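Local coordinates for maltose operon transcriptional repressor (Staphylococcus aureus subsp. aureus Mu50, PDB 3HCW), which probably represses transcription of the maltose operon, as a LacI-type regulator whose C-terminal, periplasmic-binding-protein-like region is expected to sense a sugar effector, at residues 34-39 with 250-255; 223-228 with 239-244. All blocks are in the same frame, centred on the assembly; numbering follows the deposited sequence.

Contact 1: 34-39 with 250-255; sequences ISETCN and LGQQAG
Gln252 leaves its helix with CG anti to the carbonyl carbon and runs extended beyond it, crossing Thr37 at about a right angle. Gln252 CB passes Thr37 OG1, and Gln252 CG comes closest to Thr37 OG1, at 3.5 Å. CD turns the amide to the tip of Glu36, the two chains crossing obliquely, and NE2 donates a nearly straight hydrogen bond to Glu36 OE1 (3.1 Å, 165°). The acceptor lies almost in the amide plane but is met from above the carboxylate plane. Glu36 reaches it from the crowded chi1 position (79°), and its other oxygen, OE2, forms a salt bridge with Arg248, one turn earlier on the helix of Gln252. In this periplasmic-binding-protein-like fold, helices 25-39 and 247-263 lie side by side against the sheet of the N-terminal subdomain, over strands 9-13 and 110-113; the axes of segments 34-39 and 250-255 approach to 7.6 Å at a crossing angle of -37°. Two glycines admit the approach. At Gly251 the backbone lies against Ile34, whose CG1 sits 3.4 Å from Gly251 O, while Ile34 CA makes a CH...O contact with that oxygen. One turn on, Thr37 CG2, anti to its own backbone N, rests 3.7 Å from Gly255 C.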
loop_
_atom_site.group_PDB
_atom_site.type_symbol
_atom_site.label_atom_id
_atom_site.label_comp_id
_atom_site.label_asym_id
_atom_site.label_seq_id
_atom_site.Cartn_x
_atom_site.Cartn_y
_atom_site.Cartn_z
ATOM N N ILE A 34 13.063 5.463 -8.115
ATOM C CA ILE A 34 14.046 4.944 -9.067
ATOM C C ILE A 34 13.556 5.023 -10.516
ATOM O O ILE A 34 14.253 5.550 -11.380
ATOM C CB ILE A 34 14.437 3.481 -8.768
ATOM C CG1 ILE A 34 15.190 3.385 -7.448
ATOM C CG2 ILE A 34 15.304 2.907 -9.926
ATOM C CD1 ILE A 34 14.996 2.098 -6.735
ATOM N N SER A 35 12.345 4.525 -10.756
ATOM C CA SER A 35 11.843 4.343 -12.118
ATOM C C SER A 35 11.614 5.654 -12.862
ATOM O O SER A 35 12.011 5.776 -14.010
ATOM C CB SER A 35 10.573 3.490 -12.130
ATOM O OG SER A 35 9.588 4.051 -11.289
ATOM N N GLU A 36 10.992 6.633 -12.205
ATOM C CA GLU A 36 10.726 7.912 -12.862
ATOM C C GLU A 36 12.021 8.641 -13.249
ATOM O O GLU A 36 12.088 9.237 -14.315
ATOM C CB GLU A 36 9.774 8.798 -12.042
ATOM C CG GLU A 36 10.385 9.541 -10.859
ATOM C CD GLU A 36 9.359 9.899 -9.792
ATOM O OE1 GLU A 36 9.704 9.850 -8.589
ATOM O OE2 GLU A 36 8.207 10.218 -10.154
ATOM N N THR A 37 13.046 8.545 -12.405
ATOM C CA THR A 37 14.363 9.124 -12.680
ATOM C C THR A 37 15.026 8.416 -13.864
ATOM O O THR A 37 15.440 9.066 -14.823
ATOM C CB THR A 37 15.250 9.068 -11.419
ATOM O OG1 THR A 37 14.715 9.970 -10.444
ATOM C CG2 THR A 37 16.730 9.437 -11.717
ATOM N N CYS A 38 15.096 7.089 -13.789
ATOM C CA CYS A 38 15.571 6.251 -14.886
ATOM C C CYS A 38 14.834 6.518 -16.205
ATOM O O CYS A 38 15.471 6.630 -17.252
ATOM C CB CYS A 38 15.456 4.770 -14.510
ATOM S SG CYS A 38 16.674 4.235 -13.290
ATOM N N ASN A 39 13.506 6.642 -16.141
ATOM C CA ASN A 39 12.676 6.848 -17.335
ATOM C C ASN A 39 12.812 8.251 -17.941
ATOM O O ASN A 39 12.450 8.467 -19.102
ATOM C CB ASN A 39 11.188 6.552 -17.061
ATOM C CG ASN A 39 10.905 5.076 -16.737
ATOM O OD1 ASN A 39 9.809 4.752 -16.288
ATOM N ND2 ASN A 39 11.881 4.193 -16.948
ATOM N N LEU A 250 14.948 8.766 -1.605
ATOM C CA LEU A 250 15.955 7.692 -1.627
ATOM C C LEU A 250 16.069 7.039 -3.010
ATOM O O LEU A 250 17.170 6.825 -3.513
ATOM C CB LEU A 250 15.619 6.606 -0.591
ATOM C CG LEU A 250 15.825 6.887 0.895
ATOM C CD1 LEU A 250 14.882 6.027 1.715
ATOM C CD2 LEU A 250 17.275 6.649 1.317
ATOM N N GLY A 251 14.914 6.752 -3.619
ATOM C CA GLY A 251 14.848 6.138 -4.938
ATOM C C GLY A 251 15.385 7.030 -6.048
ATOM O O GLY A 251 16.155 6.575 -6.903
ATOM N N GLN A 252 14.982 8.299 -6.032
ATOM C CA GLN A 252 15.464 9.271 -7.013
ATOM C C GLN A 252 16.981 9.408 -6.939
ATOM O O GLN A 252 17.641 9.435 -7.970
ATOM C CB GLN A 252 14.793 10.635 -6.828
ATOM C CG GLN A 252 13.336 10.664 -7.264
ATOM C CD GLN A 252 12.626 11.960 -6.887
ATOM O OE1 GLN A 252 13.190 12.825 -6.216
ATOM N NE2 GLN A 252 11.378 12.096 -7.324
ATOM N N GLN A 253 17.517 9.476 -5.721
ATOM C CA GLN A 253 18.968 9.584 -5.501
ATOM C C GLN A 253 19.733 8.334 -5.968
ATOM O O GLN A 253 20.822 8.444 -6.524
ATOM C CB GLN A 253 19.264 9.853 -4.028
ATOM C CG GLN A 253 18.807 11.222 -3.519
ATOM C CD GLN A 253 19.659 12.363 -4.043
ATOM O OE1 GLN A 253 20.891 12.319 -3.975
ATOM N NE2 GLN A 253 19.007 13.393 -4.564
ATOM N N ALA A 254 19.152 7.154 -5.752
ATOM C CA ALA A 254 19.757 5.905 -6.211
ATOM C C ALA A 254 19.751 5.825 -7.730
ATOM O O ALA A 254 20.723 5.359 -8.335
ATOM C CB ALA A 254 19.037 4.710 -5.617
ATOM N N GLY A 255 18.646 6.287 -8.326
ATOM C CA GLY A 255 18.484 6.371 -9.780
ATOM C C GLY A 255 19.490 7.305 -10.427
ATOM O O GLY A 255 20.122 6.957 -11.426
#

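Contact 2: 223-228 with 239-244; sequences MTATFN and PQTCID
Thr224 holds OG1 in the crowded position between its backbone N and carbonyl carbon (chi1 61°), while Gln240 sets CG anti to the carbonyl carbon and then bends at chi2 (-72°), so that its amide folds back to the threonine. Thr224 OG1 donates a short hydrogen bond of 2.6 Å to Gln240 OE1, arriving in the carbonyl plane on a lone pair. His204 NE2 of helix 201-213 also bonds to OE1, and NE2 of Gln240 bonds to the backbone oxygen of Pro238, so the buried amide is held at both ends. Beyond this polar link the backbones run side by side as parallel strands; the axes of the two strand segments approach to 4.7 Å and are 15° from parallel. Thr226 bonds in both directions: its N donates to Thr241 O at 3.1 Å, and its O accepts from Ile243 N at 3.2 Å, each partner lying in the carbonyl plane. CH...O contacts from Ala225 CA to Thr241 O and from Cys242 CA to Thr226 O reinforce the pairing. On one face Thr226 CG2 meets Cys242 CB at 4.1 Å, close to Thr233 of helix 231-234, while Thr226 OG1 is bonded to Ser198 O on the adjoining strand. On the other, Phe227 and Ile243 point the same way, Phe227 CD1 lying 3.9 Å from Ile243 CB, beneath helix 115-129. At the strand's C-terminal end Asn228 turns away, its ND2 bonded to Asp200 and its side chain beside a bound glycerol, which may mark a pocket. Strand 222-227, helix 231-234 and strand 241-244 thus form a beta-alpha-beta crossover in the parallel part of the sheet of a Rossmann-like subdomain, as in LacI-family regulators.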
loop_
_atom_site.group_PDB
_atom_site.type_symbol
_atom_site.label_atom_id
_atom_site.label_comp_id
_atom_site.label_asym_id
_atom_site.label_seq_id
_atom_site.Cartn_x
_atom_site.Cartn_y
_atom_site.Cartn_z
ATOM N N MET A 223 1.426 4.918 24.499
ATOM C CA MET A 223 1.714 5.746 23.337
ATOM C C MET A 223 2.407 4.875 22.276
ATOM O O MET A 223 3.133 3.919 22.595
ATOM C CB MET A 223 2.602 6.944 23.719
ATOM C CG MET A 223 1.931 8.064 24.590
ATOM S SD MET A 223 3.019 9.506 24.926
ATOM C CE MET A 223 4.620 8.747 25.002
ATOM N N THR A 224 2.169 5.177 21.007
ATOM C CA THR A 224 2.755 4.370 19.935
ATOM C C THR A 224 3.360 5.251 18.870
ATOM O O THR A 224 2.931 6.397 18.679
ATOM C CB THR A 224 1.745 3.358 19.291
ATOM O OG1 THR A 224 0.654 4.061 18.697
ATOM C CG2 THR A 224 1.197 2.373 20.331
ATOM N N ALA A 225 4.378 4.710 18.206
ATOM C CA ALA A 225 5.076 5.374 17.125
ATOM C C ALA A 225 5.834 4.342 16.285
ATOM O O ALA A 225 6.075 3.221 16.738
ATOM C CB ALA A 225 6.035 6.426 17.684
ATOM N N THR A 226 6.212 4.729 15.068
ATOM C CA THR A 226 6.908 3.835 14.150
ATOM C C THR A 226 7.757 4.577 13.114
ATOM O O THR A 226 7.963 5.782 13.234
ATOM C CB THR A 226 5.915 2.873 13.444
ATOM O OG1 THR A 226 6.641 1.927 12.643
ATOM C CG2 THR A 226 4.912 3.636 12.597
ATOM N N PHE A 227 8.250 3.846 12.110
ATOM C CA PHE A 227 9.046 4.412 11.024
ATOM C C PHE A 227 8.360 4.230 9.681
ATOM O O PHE A 227 7.526 3.338 9.530
ATOM C CB PHE A 227 10.432 3.765 10.962
ATOM C CG PHE A 227 11.249 3.953 12.202
ATOM C CD1 PHE A 227 12.232 4.942 12.263
ATOM C CD2 PHE A 227 11.053 3.123 13.306
ATOM C CE1 PHE A 227 12.992 5.091 13.416
ATOM C CE2 PHE A 227 11.809 3.259 14.444
ATOM C CZ PHE A 227 12.770 4.235 14.504
ATOM N N ASN A 228 8.816 4.969 8.720
ATOM C CA ASN A 228 8.059 5.206 7.558
ATOM C C ASN A 228 6.757 5.707 7.237
ATOM O O ASN A 228 5.904 5.012 6.796
ATOM C CB ASN A 228 8.699 4.657 6.312
ATOM C CG ASN A 228 8.261 3.304 6.031
ATOM O OD1 ASN A 228 7.690 3.016 4.980
ATOM N ND2 ASN A 228 8.518 2.435 6.967
ATOM N N PRO A 239 -4.240 7.869 14.405
ATOM C CA PRO A 239 -3.130 8.383 13.598
ATOM C C PRO A 239 -1.784 8.299 14.309
ATOM O O PRO A 239 -1.682 8.623 15.493
ATOM C CB PRO A 239 -3.527 9.834 13.362
ATOM C CG PRO A 239 -5.013 9.739 13.219
ATOM C CD PRO A 239 -5.398 8.781 14.338
ATOM N N GLN A 240 -0.769 7.845 13.583
ATOM C CA GLN A 240 0.501 7.498 14.212
ATOM C C GLN A 240 1.610 8.515 14.019
ATOM O O GLN A 240 1.844 9.021 12.905
ATOM C CB GLN A 240 0.966 6.116 13.756
ATOM C CG GLN A 240 0.006 4.991 14.171
ATOM C CD GLN A 240 0.073 4.709 15.645
ATOM O OE1 GLN A 240 1.157 4.633 16.213
ATOM N NE2 GLN A 240 -1.083 4.549 16.281
ATOM N N THR A 241 2.282 8.801 15.130
ATOM C CA THR A 241 3.530 9.531 15.134
ATOM C C THR A 241 4.575 8.644 14.474
ATOM O O THR A 241 4.685 7.442 14.780
ATOM C CB THR A 241 3.913 9.905 16.555
ATOM O OG1 THR A 241 2.973 10.870 17.051
ATOM C CG2 THR A 241 5.302 10.484 16.630
ATOM N N CYS A 242 5.311 9.240 13.540
ATOM C CA CYS A 242 6.309 8.491 12.796
ATOM C C CYS A 242 7.378 9.341 12.158
ATOM O O CYS A 242 7.258 10.567 12.028
ATOM C CB CYS A 242 5.676 7.559 11.749
ATOM S SG CYS A 242 4.269 8.228 10.912
ATOM N N ILE A 243 8.464 8.658 11.826
ATOM C CA ILE A 243 9.585 9.247 11.146
ATOM C C ILE A 243 9.380 9.055 9.649
ATOM O O ILE A 243 9.294 7.919 9.163
ATOM C CB ILE A 243 10.910 8.568 11.570
ATOM C CG1 ILE A 243 11.149 8.704 13.082
ATOM C CG2 ILE A 243 12.070 9.144 10.779
ATOM C CD1 ILE A 243 11.444 10.149 13.565
ATOM N N ASP A 244 9.295 10.171 8.926
ATOM C CA ASP A 244 9.250 10.158 7.468
ATOM C C ASP A 244 10.673 9.929 6.911
ATOM O O ASP A 244 11.554 10.743 7.113
ATOM C CB ASP A 244 8.668 11.492 6.987
ATOM C CG ASP A 244 8.515 11.568 5.481
ATOM O OD1 ASP A 244 8.748 10.555 4.779
ATOM O OD2 ASP A 244 8.140 12.659 4.999
#

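Contact 2 comes wholly between the two halves of contact 1 in sequence: helix 25-39 is early in the chain, then strands 222-227 and 241-244, and finally helix 247-263, directly after the second strand. The centres of the two contacts are 26 Å apart and their nearest atoms about 8 Å, without touching. Contact 2 builds the sheet of the C-terminal subdomain, whereas contact 1 packs two helices of the N-terminal one. The short link from strand 241-244 to helix 247-263 therefore carries the chain from one subdomain back to the other, consistent with the multiple crossovers of periplasmic-binding-protein-like folds, in which an effector would probably bind between the two lobes.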